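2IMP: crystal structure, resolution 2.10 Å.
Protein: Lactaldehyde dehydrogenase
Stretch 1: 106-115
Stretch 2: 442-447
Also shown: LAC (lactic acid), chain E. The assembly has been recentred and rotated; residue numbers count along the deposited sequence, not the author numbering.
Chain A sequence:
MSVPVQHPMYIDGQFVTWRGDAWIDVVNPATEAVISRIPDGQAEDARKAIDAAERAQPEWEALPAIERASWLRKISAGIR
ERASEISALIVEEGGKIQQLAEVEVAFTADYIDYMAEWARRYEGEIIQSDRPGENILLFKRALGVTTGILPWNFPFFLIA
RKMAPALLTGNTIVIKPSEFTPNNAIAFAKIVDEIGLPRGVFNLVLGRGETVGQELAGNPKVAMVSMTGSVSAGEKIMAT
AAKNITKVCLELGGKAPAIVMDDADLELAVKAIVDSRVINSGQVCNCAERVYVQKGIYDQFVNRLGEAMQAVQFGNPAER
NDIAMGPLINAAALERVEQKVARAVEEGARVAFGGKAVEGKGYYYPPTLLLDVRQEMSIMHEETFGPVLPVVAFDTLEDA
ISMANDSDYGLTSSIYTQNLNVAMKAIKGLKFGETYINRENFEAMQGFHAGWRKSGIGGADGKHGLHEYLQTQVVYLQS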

# COMPACT_ATOMS: atom_id res chain seq x y z
N ALA A 106 2.57 28.82 12.58
CA ALA A 106 1.54 28.51 11.60
C ALA A 106 1.72 27.08 11.02
O ALA A 106 0.75 26.33 10.87
CB ALA A 106 1.56 29.53 10.48
N PHE A 107 2.96 26.72 10.72
CA PHE A 107 3.27 25.39 10.19
C PHE A 107 2.92 24.27 11.20
O PHE A 107 2.40 23.22 10.82
CB PHE A 107 4.76 25.30 9.83
CG PHE A 107 5.16 23.99 9.19
CD1 PHE A 107 4.75 23.68 7.90
CD2 PHE A 107 5.94 23.07 9.89
CE1 PHE A 107 5.13 22.46 7.31
CE2 PHE A 107 6.32 21.85 9.30
CZ PHE A 107 5.91 21.55 8.02
N THR A 108 3.22 24.52 12.47
CA THR A 108 2.92 23.56 13.52
C THR A 108 1.41 23.24 13.59
O THR A 108 1.02 22.08 13.73
CB THR A 108 3.42 24.09 14.89
OG1 THR A 108 4.84 24.22 14.85
CG2 THR A 108 3.05 23.13 16.01
N ALA A 109 0.59 24.28 13.49
CA ALA A 109 -0.85 24.11 13.50
C ALA A 109 -1.32 23.31 12.27
O ALA A 109 -2.15 22.41 12.38
CB ALA A 109 -1.55 25.47 13.54
N ASP A 110 -0.79 23.66 11.10
CA ASP A 110 -1.14 22.93 9.89
C ASP A 110 -0.68 21.46 9.96
O ASP A 110 -1.37 20.55 9.52
CB ASP A 110 -0.54 23.59 8.64
CG ASP A 110 -1.09 24.98 8.39
OD1 ASP A 110 -2.24 25.26 8.78
OD2 ASP A 110 -0.37 25.79 7.78
N TYR A 111 0.50 21.25 10.54
CA TYR A 111 1.04 19.91 10.70
C TYR A 111 0.11 19.02 11.56
O TYR A 111 -0.17 17.88 11.21
CB TYR A 111 2.43 19.98 11.32
CG TYR A 111 3.18 18.66 11.36
CD1 TYR A 111 2.96 17.75 12.39
CD2 TYR A 111 4.13 18.35 10.39
CE1 TYR A 111 3.68 16.56 12.45
CE2 TYR A 111 4.85 17.16 10.44
CZ TYR A 111 4.62 16.28 11.48
OH TYR A 111 5.35 15.12 11.56
N ILE A 112 -0.34 19.58 12.68
CA ILE A 112 -1.26 18.86 13.56
C ILE A 112 -2.56 18.47 12.82
O ILE A 112 -3.01 17.34 12.90
CB ILE A 112 -1.60 19.69 14.83
CG1 ILE A 112 -0.33 19.87 15.68
CG2 ILE A 112 -2.71 19.02 15.63
CD1 ILE A 112 -0.50 20.70 16.95
N ASP A 113 -3.14 19.43 12.11
CA ASP A 113 -4.34 19.16 11.33
C ASP A 113 -4.08 18.06 10.28
O ASP A 113 -4.89 17.15 10.11
CB ASP A 113 -4.82 20.42 10.60
CG ASP A 113 -5.55 21.39 11.51
OD1 ASP A 113 -6.06 20.96 12.57
OD2 ASP A 113 -5.63 22.59 11.16
N TYR A 114 -2.95 18.17 9.59
CA TYR A 114 -2.56 17.17 8.61
C TYR A 114 -2.50 15.76 9.24
O TYR A 114 -3.07 14.81 8.71
CB TYR A 114 -1.20 17.52 7.99
CG TYR A 114 -0.55 16.37 7.25
CD1 TYR A 114 -0.99 15.97 5.99
CD2 TYR A 114 0.47 15.63 7.86
CE1 TYR A 114 -0.43 14.85 5.35
CE2 TYR A 114 1.02 14.52 7.24
CZ TYR A 114 0.57 14.13 5.99
OH TYR A 114 1.11 13.00 5.43
N MET A 115 -1.81 15.66 10.37
CA MET A 115 -1.72 14.38 11.07
C MET A 115 -3.08 13.83 11.54
O MET A 115 -3.35 12.63 11.44
CB MET A 115 -0.77 14.50 12.27
CG MET A 115 0.70 14.46 11.90
SD MET A 115 1.20 12.84 11.22
CE MET A 115 2.73 13.25 10.43
C LAC E . 14.29 19.64 11.02
CA LAC E . 14.89 20.09 12.31
CB LAC E . 13.95 21.10 12.99
O LAC E . 14.01 18.45 10.85
OHN LAC E . 15.05 18.98 13.20
OXT LAC E . 14.11 20.52 10.03
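Stretch 2 (442-447) FEAMQG

The contact is built around one residue, Met445, of which 147 Å² is covered by the helix, out of 382 Å² buried between the two stretches, both sides summed. Its CA-to-CB bond points toward the helix, and with chi1 at 57° (p), chi2 at -171° (t) and chi3 at 81° (p) the chain runs out extended as far as SD before its terminal methyl turns. Along its length it meets three aromatic residues of stretch 1. CB of Met445 lies 3.8 Å from CD2 of Tyr111; CG of Met445 stands over one face of the Tyr114 ring, 4.2 Å from the centroid and 18° off the normal, a CH-pi contact; SD of Met445 is 3.5 Å from CB of Tyr114; and CE of Met445 reaches 3.4 Å from CE1 of Phe107. The sulfur is also 4.5 Å from the Tyr114 centroid, but at 41° off the normal its approach is oblique.

The helix sets the spacing of the three aromatic residues. Stretch 1 is helical throughout, with i to i+4 bonds such as Tyr111 N to Phe107 O (2.8 Å) and Tyr114 N to Asp110 O (2.9 Å), so Phe107, Tyr111 and Tyr114 recur on one side. All three take chi1 near t. Phe107 and Tyr114 direct CA-to-CB toward stretch 2, whereas Tyr111 starts sideways and its end comes nearer.

Stretch 2 has no regular helix or strand, so no crossing angle applies. From Phe442 near Phe107 to Gln446 near Tyr114, its CA positions advance in broadly the same sense as the helix. It runs extended through Phe442, Glu443 and Ala444, then reverses in a type I turn from Ala444 to Gly447, closed by Gly447 N to Ala444 O at 3.0 Å. Met445 occupies the second position of that turn. CA of Met445 lies 6.4 Å from CA of Tyr111, the closest CA pair across the contact.

Moving outward, the Phe107 and Phe442 rings pair obliquely, with centroids 5.8 Å apart and planes at 49°. Tyr114 also meets the backbone of stretch 2 directly: CE2 of Tyr114 is 3.4 Å from O of Met445, and OH of Tyr114 is 3.5 Å from CA of Gln446.

At the polar edge, CB of Asp110 is 4.1 Å from CE of Met445, while OD1 of Asp110 is hydrogen-bonded elsewhere in the structure. No hydrogen bond joins the two stretches. The side chain of Glu443 stays clear of stretch 1, its nearest approach being CG of Glu443 to CZ of Phe107 at 6.2 Å, and OE2 of Glu443 lies 2.7 Å from O of the bound lactic acid.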

# COMPACT_ATOMS: atom_id res chain seq x y z
N PHE A 442 13.94 22.13 2.74
CA PHE A 442 12.81 22.22 3.66
C PHE A 442 11.78 21.08 3.44
O PHE A 442 11.05 21.08 2.46
CB PHE A 442 12.10 23.57 3.53
CG PHE A 442 11.17 23.90 4.68
CD1 PHE A 442 10.44 25.08 4.69
CD2 PHE A 442 11.04 23.02 5.77
CE1 PHE A 442 9.59 25.39 5.76
CE2 PHE A 442 10.20 23.33 6.84
CZ PHE A 442 9.47 24.51 6.84
N GLU A 443 11.76 20.12 4.37
CA GLU A 443 10.87 18.97 4.25
C GLU A 443 9.35 19.26 4.34
O GLU A 443 8.90 20.05 5.16
CB GLU A 443 11.23 17.91 5.30
CG GLU A 443 11.03 18.36 6.74
CD GLU A 443 12.31 18.90 7.37
OE1 GLU A 443 13.04 19.66 6.70
OE2 GLU A 443 12.58 18.57 8.55
N ALA A 444 8.60 18.60 3.47
CA ALA A 444 7.16 18.72 3.45
C ALA A 444 6.51 17.82 4.52
O ALA A 444 7.06 16.77 4.86
CB ALA A 444 6.62 18.34 2.06
N MET A 445 5.36 18.23 5.05
CA MET A 445 4.72 17.41 6.07
C MET A 445 4.31 16.00 5.57
O MET A 445 4.24 15.07 6.36
CB MET A 445 3.50 18.12 6.68
CG MET A 445 2.42 18.56 5.70
SD MET A 445 1.20 19.62 6.56
CE MET A 445 2.05 21.19 6.56
N GLN A 446 4.09 15.87 4.26
CA GLN A 446 3.73 14.58 3.69
C GLN A 446 4.95 13.74 3.22
O GLN A 446 4.79 12.66 2.65
CB GLN A 446 2.75 14.75 2.51
CG GLN A 446 3.32 15.50 1.31
CD GLN A 446 3.02 16.99 1.36
OE1 GLN A 446 3.20 17.64 2.39
NE2 GLN A 446 2.58 17.54 0.23
N GLY A 447 6.16 14.24 3.46
CA GLY A 447 7.34 13.49 3.07
C GLY A 447 7.78 12.58 4.21
O GLY A 447 6.97 12.17 5.04